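Local coordinates for structural protein ORF273 (Acidianus two-tailed virus, PDB 4ART) that is a virion protein of an archaeal virus, stable to heat and acid, whose precise role in the particle is not established, at residues I87-E92 against Y139-V144; E55-Y60 against T93-D98. One frame throughout, in Å; residues are numbered along the deposited sequence.

Contact 1: I87-E92 against Y139-V144; sequences IYAFVE and YYIHAV
Tyr139 sets the CD2-CE2 edge of its ring over one face of Tyr88 in an offset edge-to-face pair, the planes 85° apart and CE2 of Tyr139 4.0 Å from CZ of Tyr88. A water bridges the two phenols, 2.6 Å from Tyr139 OH and a longer 3.3 Å from Tyr88 OH. A classic beta bulge, with Tyr88 and Ala89 both opposite Ile61 of the neighbouring strand, is consistent with Tyr88 turning to this side. Ala89 is small enough to leave room for CD1 of Ile141, 4.0 Å from its CB, while Val91 lays CG2 beside CB of Ile141. Helix 23-44 covers this face, with Val35 against Val91 and Leu31 against Tyr139. The two strands are parallel neighbours in the middle of a seven-stranded mixed sheet, joined by five backbone hydrogen bonds. The shortest runs from Ile141 N to Phe90 O at 2.7 Å, almost along the C=O axis. On the opposite face, Phe90 and Tyr140 both carry CG anti to the backbone N, so their rings point the same way and meet at their rims, CD2 of Phe90 to CD1 of Tyr140 at 3.7 Å. Phe119 adds an edge-to-face partner to Phe90. The extended chain of Glu92 crosses obliquely to the Tyr140 phenol, which donates from OH to OE1 of Glu92 over 2.7 Å, approaching from above the carboxylate plane; tyrosine suits this position by combining an apolar ring with a polar tip. His142, whose NE2 has Asp94 as its partner, presents CD2 at its ring edge, 3.2 Å from Glu92 O.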
ATOM      1  N   ILE A  87      -6.902  24.833   4.495  1.00 35.74           N
ATOM      2  CA  ILE A  87      -5.906  23.763   4.364  1.00 31.12           C
ATOM      3  C   ILE A  87      -4.815  24.179   3.379  1.00 36.73           C
ATOM      4  O   ILE A  87      -5.107  24.477   2.216  1.00 38.84           O
ATOM      5  CB  ILE A  87      -6.559  22.401   4.002  1.00 31.77           C
ATOM      6  CG1 ILE A  87      -7.546  21.970   5.096  1.00 32.11           C
ATOM      7  CG2 ILE A  87      -5.469  21.314   3.757  1.00 29.09           C
ATOM      8  CD1 ILE A  87      -8.544  20.943   4.688  1.00 32.08           C
ATOM      9  N   TYR A  88      -3.565  24.187   3.851  1.00 30.85           N
ATOM     10  CA  TYR A  88      -2.385  24.586   3.084  1.00 29.98           C
ATOM     11  C   TYR A  88      -1.507  23.371   2.696  1.00 33.26           C
ATOM     12  O   TYR A  88      -0.913  23.350   1.610  1.00 31.97           O
ATOM     13  CB  TYR A  88      -1.574  25.575   3.928  1.00 31.69           C
ATOM     14  CG  TYR A  88      -0.357  26.165   3.254  1.00 34.38           C
ATOM     15  CD1 TYR A  88      -0.460  26.795   2.018  1.00 37.39           C
ATOM     16  CD2 TYR A  88       0.883  26.169   3.888  1.00 35.41           C
ATOM     17  CE1 TYR A  88       0.645  27.409   1.425  1.00 38.27           C
ATOM     18  CE2 TYR A  88       1.998  26.784   3.303  1.00 37.33           C
ATOM     19  CZ  TYR A  88       1.870  27.401   2.072  1.00 43.55           C
ATOM     20  OH  TYR A  88       2.949  28.002   1.484  1.00 50.33           O
ATOM     21  N   ALA A  89      -1.416  22.379   3.594  1.00 30.37           N
ATOM     22  CA  ALA A  89      -0.623  21.166   3.391  1.00 28.71           C
ATOM     23  C   ALA A  89      -1.332  19.961   3.959  1.00 32.40           C
ATOM     24  O   ALA A  89      -1.999  20.056   5.000  1.00 32.80           O
ATOM     25  CB  ALA A  89       0.760  21.310   4.029  1.00 28.36           C
ATOM     26  N   PHE A  90      -1.202  18.824   3.261  1.00 28.97           N
ATOM     27  CA  PHE A  90      -1.751  17.529   3.674  1.00 28.20           C
ATOM     28  C   PHE A  90      -0.564  16.665   4.098  1.00 29.52           C
ATOM     29  O   PHE A  90       0.429  16.615   3.394  1.00 27.82           O
ATOM     30  CB  PHE A  90      -2.531  16.880   2.523  1.00 29.99           C
ATOM     31  CG  PHE A  90      -3.048  15.493   2.808  1.00 31.50           C
ATOM     32  CD1 PHE A  90      -4.102  15.293   3.690  1.00 36.26           C
ATOM     33  CD2 PHE A  90      -2.491  14.387   2.186  1.00 30.76           C
ATOM     34  CE1 PHE A  90      -4.587  14.007   3.946  1.00 38.35           C
ATOM     35  CE2 PHE A  90      -2.969  13.106   2.442  1.00 36.05           C
ATOM     36  CZ  PHE A  90      -4.032  12.917   3.302  1.00 36.75           C
ATOM     37  N   VAL A  91      -0.647  16.042   5.275  1.00 26.34           N
ATOM     38  CA  VAL A  91       0.436  15.235   5.829  1.00 24.75           C
ATOM     39  C   VAL A  91      -0.006  13.775   5.916  1.00 31.92           C
ATOM     40  O   VAL A  91      -1.040  13.481   6.489  1.00 28.88           O
ATOM     41  CB  VAL A  91       0.906  15.748   7.222  1.00 27.73           C
ATOM     42  CG1 VAL A  91       2.148  15.003   7.703  1.00 26.58           C
ATOM     43  CG2 VAL A  91       1.141  17.244   7.227  1.00 26.84           C
ATOM     44  N   GLU A  92       0.807  12.869   5.356  1.00 32.38           N
ATOM     45  CA  GLU A  92       0.615  11.429   5.445  1.00 33.54           C
ATOM     46  C   GLU A  92       1.812  10.873   6.230  1.00 36.66           C
ATOM     47  O   GLU A  92       2.965  11.008   5.803  1.00 33.72           O
ATOM     48  CB  GLU A  92       0.509  10.795   4.048  1.00 35.25           C
ATOM     49  CG  GLU A  92       0.471   9.277   4.050  1.00 51.09           C
ATOM     50  CD  GLU A  92       0.057   8.609   2.750  1.00 78.75           C
ATOM     51  OE1 GLU A  92      -0.072   9.307   1.716  1.00 69.10           O
ATOM     52  OE2 GLU A  92      -0.133   7.370   2.766  1.00 77.71           O
ATOM     53  N   TYR A 139       1.018  22.016  -0.619  1.00 29.01           N
ATOM     54  CA  TYR A 139       1.961  20.938  -0.360  1.00 25.76           C
ATOM     55  C   TYR A 139       1.402  19.623   0.069  1.00 29.13           C
ATOM     56  O   TYR A 139       0.398  19.546   0.778  1.00 26.70           O
ATOM     57  CB  TYR A 139       2.993  21.384   0.691  1.00 27.07           C
ATOM     58  CG  TYR A 139       3.868  22.548   0.262  1.00 28.25           C
ATOM     59  CD1 TYR A 139       4.983  22.347  -0.536  1.00 29.66           C
ATOM     60  CD2 TYR A 139       3.617  23.841   0.723  1.00 29.62           C
ATOM     61  CE1 TYR A 139       5.818  23.408  -0.896  1.00 31.17           C
ATOM     62  CE2 TYR A 139       4.437  24.914   0.363  1.00 30.36           C
ATOM     63  CZ  TYR A 139       5.536  24.694  -0.453  1.00 37.44           C
ATOM     64  OH  TYR A 139       6.362  25.732  -0.837  1.00 40.76           O
ATOM     65  N   TYR A 140       2.092  18.570  -0.367  1.00 27.43           N
ATOM     66  CA  TYR A 140       1.840  17.218   0.071  1.00 28.76           C
ATOM     67  C   TYR A 140       3.071  16.817   0.885  1.00 31.14           C
ATOM     68  O   TYR A 140       4.198  16.933   0.405  1.00 30.86           O
ATOM     69  CB  TYR A 140       1.580  16.231  -1.094  1.00 32.21           C
ATOM     70  CG  TYR A 140       1.629  14.790  -0.608  1.00 38.00           C
ATOM     71  CD1 TYR A 140       0.540  14.208   0.014  1.00 41.18           C
ATOM     72  CD2 TYR A 140       2.811  14.050  -0.670  1.00 40.49           C
ATOM     73  CE1 TYR A 140       0.609  12.909   0.532  1.00 43.79           C
ATOM     74  CE2 TYR A 140       2.901  12.769  -0.136  1.00 41.99           C
ATOM     75  CZ  TYR A 140       1.796  12.193   0.449  1.00 52.30           C
ATOM     76  OH  TYR A 140       1.926  10.901   0.905  1.00 57.75           O
ATOM     77  N   ILE A 141       2.850  16.374   2.129  1.00 27.17           N
ATOM     78  CA  ILE A 141       3.967  16.011   3.017  1.00 26.84           C
ATOM     79  C   ILE A 141       3.892  14.541   3.409  1.00 30.55           C
ATOM     80  O   ILE A 141       2.865  14.068   3.882  1.00 31.29           O
ATOM     81  CB  ILE A 141       4.047  16.947   4.268  1.00 28.61           C
ATOM     82  CG1 ILE A 141       4.093  18.429   3.854  1.00 28.44           C
ATOM     83  CG2 ILE A 141       5.213  16.571   5.172  1.00 27.70           C
ATOM     84  CD1 ILE A 141       4.101  19.453   5.037  1.00 26.99           C
ATOM     85  N   HIS A 142       4.993  13.834   3.211  1.00 27.90           N
ATOM     86  CA  HIS A 142       5.113  12.446   3.604  1.00 27.07           C
ATOM     87  C   HIS A 142       6.134  12.368   4.706  1.00 28.66           C
ATOM     88  O   HIS A 142       7.297  12.709   4.477  1.00 27.33           O
ATOM     89  CB  HIS A 142       5.507  11.555   2.414  1.00 28.09           C
ATOM     90  CG  HIS A 142       5.463  10.073   2.734  1.00 32.46           C
ATOM     91  ND1 HIS A 142       6.176   9.170   1.993  1.00 35.16           N
ATOM     92  CD2 HIS A 142       4.747   9.379   3.670  1.00 34.69           C
ATOM     93  CE1 HIS A 142       5.918   7.970   2.507  1.00 34.55           C
ATOM     94  NE2 HIS A 142       5.071   8.038   3.518  1.00 35.04           N
ATOM     95  N   ALA A 143       5.675  12.022   5.925  1.00 25.98           N
ATOM     96  CA  ALA A 143       6.520  11.869   7.110  1.00 27.76           C
ATOM     97  C   ALA A 143       6.695  10.392   7.376  1.00 34.04           C
ATOM     98  O   ALA A 143       5.722   9.656   7.340  1.00 35.30           O
ATOM     99  CB  ALA A 143       5.898  12.557   8.314  1.00 28.99           C
ATOM    100  N   VAL A 144       7.935   9.943   7.562  1.00 31.56           N
ATOM    101  CA  VAL A 144       8.213   8.524   7.824  1.00 32.16           C
ATOM    102  C   VAL A 144       8.951   8.389   9.134  1.00 36.04           C
ATOM    103  O   VAL A 144       9.993   9.018   9.324  1.00 36.26           O
ATOM    104  CB  VAL A 144       8.949   7.790   6.655  1.00 35.51           C
ATOM    105  CG1 VAL A 144       8.933   6.271   6.850  1.00 34.98           C
ATOM    106  CG2 VAL A 144       8.352   8.165   5.298  1.00 34.56           C
TER
HETATM  107  O   HOH W   1       5.712  28.169  -0.240  1.00 42.24           O

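Contact 2: E55-Y60 against T93-D98; sequences ENFYYY and TDVTRD
Phe57 O is gripped by two donors, both from Thr93. The backbone N of Thr93 makes the strong bond, 2.6 Å to Phe57 O, lying in the carbonyl plane with 153° at the hydrogen. The hydroxyl adds a weak one, Thr93 OG1 standing 3.3 Å from Phe57 O. The first torsion of Thr93 (chi1 -50°) makes this double hold possible: it sets OG1 beside its own backbone N and anti to the carbonyl carbon, so both donors face the same oxygen. Threonine suits the place, its branched side chain fitting an extended strand while supplying the second donor. Phe57 lies just before strand 58-62, its backbone turned out of the extended form, and that strand runs antiparallel to strand 87-96 in the large mixed sheet. Strand 87-96 continues alongside strand 139-146, with backbone bonds from Asp94 to Ala143 and Val145. The Phe57 ring turns its edge to the other strand: Thr93 O lies in the plane of the ring at that edge, 3.1 Å from CD2 of Phe57. Farther along that ring, CE2 of Phe57 touches CG2 of Val95 at 4.1 Å, the two side chains crossing at about a right angle; valine offers a compact apolar branch to this partly exposed phenyl. Tyr59 comes in obliquely, its CE2 edge 3.8 Å from Thr93 OG1, so the hydroxyl has the Tyr59 rim as a neighbour beside its weak bond to Phe57 O. Asn56 points away from Thr93 and gives its ND2 to Glu42 of helix 23-44. The same helix packs Ile39 against the side chain of Thr93.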
ATOM      1  N   GLU A  55      -0.742   7.517  17.078  1.00 68.16           N
ATOM      2  CA  GLU A  55      -2.178   7.801  17.164  1.00 68.08           C
ATOM      3  C   GLU A  55      -2.809   8.280  15.855  1.00 67.67           C
ATOM      4  O   GLU A  55      -3.864   7.777  15.458  1.00 67.90           O
ATOM      5  CB  GLU A  55      -2.469   8.788  18.318  1.00 70.80           C
ATOM      6  CG  GLU A  55      -3.945   8.993  18.652  1.00 85.16           C
ATOM      7  CD  GLU A  55      -4.775   7.760  18.980  1.00115.86           C
ATOM      8  OE1 GLU A  55      -4.287   6.885  19.733  1.00116.23           O
ATOM      9  OE2 GLU A  55      -5.929   7.686  18.499  1.00111.37           O
ATOM     10  N   ASN A  56      -2.204   9.286  15.224  1.00 61.48           N
ATOM     11  CA  ASN A  56      -2.705   9.873  13.978  1.00 58.99           C
ATOM     12  C   ASN A  56      -1.697   9.750  12.843  1.00 56.30           C
ATOM     13  O   ASN A  56      -0.508  10.023  13.026  1.00 54.52           O
ATOM     14  CB  ASN A  56      -3.123  11.352  14.184  1.00 60.73           C
ATOM     15  CG  ASN A  56      -4.278  11.550  15.154  1.00 77.06           C
ATOM     16  OD1 ASN A  56      -5.430  11.208  14.863  1.00 63.99           O
ATOM     17  ND2 ASN A  56      -4.000  12.137  16.317  1.00 69.58           N
ATOM     18  N   PHE A  57      -2.186   9.324  11.679  1.00 49.76           N
ATOM     19  CA  PHE A  57      -1.400   9.196  10.457  1.00 47.28           C
ATOM     20  C   PHE A  57      -1.621  10.326   9.452  1.00 46.03           C
ATOM     21  O   PHE A  57      -0.716  10.611   8.674  1.00 44.64           O
ATOM     22  CB  PHE A  57      -1.586   7.817   9.811  1.00 49.75           C
ATOM     23  CG  PHE A  57      -1.172   6.699  10.745  1.00 53.98           C
ATOM     24  CD1 PHE A  57      -2.058   6.192  11.685  1.00 58.74           C
ATOM     25  CD2 PHE A  57       0.126   6.194  10.728  1.00 57.54           C
ATOM     26  CE1 PHE A  57      -1.658   5.199  12.584  1.00 63.56           C
ATOM     27  CE2 PHE A  57       0.517   5.192  11.618  1.00 59.94           C
ATOM     28  CZ  PHE A  57      -0.378   4.695  12.533  1.00 61.24           C
ATOM     29  N   TYR A  58      -2.794  10.973   9.471  1.00 39.53           N
ATOM     30  CA  TYR A  58      -3.117  12.029   8.519  1.00 37.71           C
ATOM     31  C   TYR A  58      -3.380  13.352   9.202  1.00 38.56           C
ATOM     32  O   TYR A  58      -4.066  13.390  10.225  1.00 39.61           O
ATOM     33  CB  TYR A  58      -4.292  11.625   7.608  1.00 39.64           C
ATOM     34  CG  TYR A  58      -4.038  10.352   6.828  1.00 41.99           C
ATOM     35  CD1 TYR A  58      -3.274  10.364   5.667  1.00 42.68           C
ATOM     36  CD2 TYR A  58      -4.528   9.128   7.274  1.00 44.66           C
ATOM     37  CE1 TYR A  58      -3.011   9.193   4.963  1.00 44.05           C
ATOM     38  CE2 TYR A  58      -4.271   7.945   6.576  1.00 46.79           C
ATOM     39  CZ  TYR A  58      -3.523   7.985   5.413  1.00 55.26           C
ATOM     40  OH  TYR A  58      -3.261   6.826   4.724  1.00 61.05           O
ATOM     41  N   TYR A  59      -2.822  14.431   8.645  1.00 29.82           N
ATOM     42  CA  TYR A  59      -2.987  15.761   9.209  1.00 29.79           C
ATOM     43  C   TYR A  59      -3.168  16.812   8.148  1.00 33.23           C
ATOM     44  O   TYR A  59      -2.730  16.636   7.012  1.00 31.04           O
ATOM     45  CB  TYR A  59      -1.738  16.188   9.993  1.00 31.28           C
ATOM     46  CG  TYR A  59      -1.328  15.294  11.130  1.00 33.98           C
ATOM     47  CD1 TYR A  59      -1.767  15.542  12.428  1.00 36.56           C
ATOM     48  CD2 TYR A  59      -0.393  14.279  10.939  1.00 35.01           C
ATOM     49  CE1 TYR A  59      -1.358  14.743  13.489  1.00 37.53           C
ATOM     50  CE2 TYR A  59       0.019  13.472  11.993  1.00 37.03           C
ATOM     51  CZ  TYR A  59      -0.455  13.720  13.264  1.00 46.51           C
ATOM     52  OH  TYR A  59      -0.024  12.946  14.292  1.00 56.31           O
ATOM     53  N   TYR A  60      -3.731  17.957   8.554  1.00 32.23           N
ATOM     54  CA  TYR A  60      -3.766  19.137   7.711  1.00 31.93           C
ATOM     55  C   TYR A  60      -2.948  20.235   8.395  1.00 37.46           C
ATOM     56  O   TYR A  60      -2.993  20.376   9.617  1.00 39.23           O
ATOM     57  CB  TYR A  60      -5.185  19.657   7.501  1.00 33.82           C
ATOM     58  CG  TYR A  60      -6.147  18.706   6.813  1.00 35.16           C
ATOM     59  CD1 TYR A  60      -5.820  18.106   5.602  1.00 35.54           C
ATOM     60  CD2 TYR A  60      -7.434  18.517   7.302  1.00 37.47           C
ATOM     61  CE1 TYR A  60      -6.731  17.277   4.936  1.00 36.32           C
ATOM     62  CE2 TYR A  60      -8.352  17.708   6.639  1.00 38.21           C
ATOM     63  CZ  TYR A  60      -7.991  17.072   5.466  1.00 41.72           C
ATOM     64  OH  TYR A  60      -8.902  16.257   4.833  1.00 42.07           O
ATOM     65  N   THR A  93       1.535  10.251   7.373  1.00 34.67           N
ATOM     66  CA  THR A  93       2.562   9.656   8.215  1.00 35.00           C
ATOM     67  C   THR A  93       2.557   8.132   8.090  1.00 41.82           C
ATOM     68  O   THR A  93       1.524   7.493   8.283  1.00 39.97           O
ATOM     69  CB  THR A  93       2.410  10.129   9.653  1.00 44.83           C
ATOM     70  OG1 THR A  93       2.316  11.550   9.640  1.00 49.59           O
ATOM     71  CG2 THR A  93       3.566   9.689  10.540  1.00 45.68           C
ATOM     72  N   ASP A  94       3.717   7.570   7.720  1.00 39.95           N
ATOM     73  CA  ASP A  94       3.920   6.120   7.636  1.00 41.42           C
ATOM     74  C   ASP A  94       4.855   5.798   8.793  1.00 43.85           C
ATOM     75  O   ASP A  94       5.759   6.597   9.119  1.00 41.61           O
ATOM     76  CB  ASP A  94       4.618   5.717   6.318  1.00 44.11           C
ATOM     77  CG  ASP A  94       3.732   5.454   5.118  1.00 61.98           C
ATOM     78  OD1 ASP A  94       2.543   5.120   5.318  1.00 64.78           O
ATOM     79  OD2 ASP A  94       4.255   5.496   3.975  1.00 71.29           O
ATOM     80  N   VAL A  95       4.661   4.636   9.396  1.00 38.16           N
ATOM     81  CA  VAL A  95       5.476   4.161  10.501  1.00 39.35           C
ATOM     82  C   VAL A  95       6.129   2.853  10.064  1.00 47.32           C
ATOM     83  O   VAL A  95       5.468   1.980   9.508  1.00 48.67           O
ATOM     84  CB  VAL A  95       4.655   4.072  11.811  1.00 45.63           C
ATOM     85  CG1 VAL A  95       5.266   3.097  12.807  1.00 47.97           C
ATOM     86  CG2 VAL A  95       4.486   5.458  12.435  1.00 44.47           C
ATOM     87  N   THR A  96       7.441   2.744  10.261  1.00 45.42           N
ATOM     88  CA  THR A  96       8.184   1.571   9.828  1.00 46.52           C
ATOM     89  C   THR A  96       9.098   1.024  10.926  1.00 51.47           C
ATOM     90  O   THR A  96       9.448   1.740  11.862  1.00 48.37           O
ATOM     91  CB  THR A  96       8.888   1.886   8.498  1.00 59.41           C
ATOM     92  OG1 THR A  96       9.400   0.680   7.937  1.00 74.52           O
ATOM     93  CG2 THR A  96       9.989   2.918   8.663  1.00 54.31           C
ATOM     94  N   ARG A  97       9.475  -0.258  10.797  1.00 52.71           N
ATOM     95  CA  ARG A  97      10.354  -0.954  11.729  1.00 55.30           C
ATOM     96  C   ARG A  97      11.513  -1.645  10.982  1.00 59.14           C
ATOM     97  O   ARG A  97      12.389  -2.248  11.608  1.00 61.37           O
ATOM     98  CB  ARG A  97       9.549  -1.913  12.641  1.00 61.70           C
ATOM     99  CG  ARG A  97       8.782  -1.159  13.747  1.00 79.79           C
ATOM    100  CD  ARG A  97       7.894  -2.027  14.630  1.00 97.70           C
ATOM    101  NE  ARG A  97       6.944  -1.231  15.428  1.00102.67           N
ATOM    102  CZ  ARG A  97       7.190  -0.718  16.632  1.00107.69           C
ATOM    103  NH1 ARG A  97       8.369  -0.903  17.214  1.00 88.56           N
ATOM    104  NH2 ARG A  97       6.253  -0.028  17.268  1.00 87.91           N
ATOM    105  N   ASP A  98      11.533  -1.514   9.643  1.00 52.81           N
ATOM    106  CA  ASP A  98      12.573  -2.057   8.764  1.00 52.76           C
ATOM    107  C   ASP A  98      13.306  -0.884   8.135  1.00 51.04           C
ATOM    108  O   ASP A  98      12.669  -0.012   7.537  1.00 46.54           O
ATOM    109  CB  ASP A  98      11.970  -2.988   7.675  1.00 55.88           C
ATOM    110  CG  ASP A  98      12.999  -3.528   6.682  1.00 74.82           C
ATOM    111  OD1 ASP A  98      14.091  -3.953   7.126  1.00 77.90           O
ATOM    112  OD2 ASP A  98      12.704  -3.541   5.455  1.00 84.37           O
TER

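Contacts 1 and 2 share strand 87-96, whose first part pairs with 139-144 and whose later part meets 55-60; their centres lie 11 Å apart. Between them, Val91 N bonds to Tyr59 O at 2.8 Å, so the middle strand is held on both flanks, parallel to one neighbour and antiparallel to the other. Phe90 spans the seam, its CD1 3.5 Å from Tyr60 CE1 and its CZ 3.6 Å from Tyr58 CD1. Side chains also tie strand 139-146 to the 93-98 part of strand 87-96, His142 NE2 lying 2.7 Å from Asp94 OD2. A glycerol, probably from the crystallisation liquor, lies beside contact 2, hydrogen-bonded to Tyr58 O.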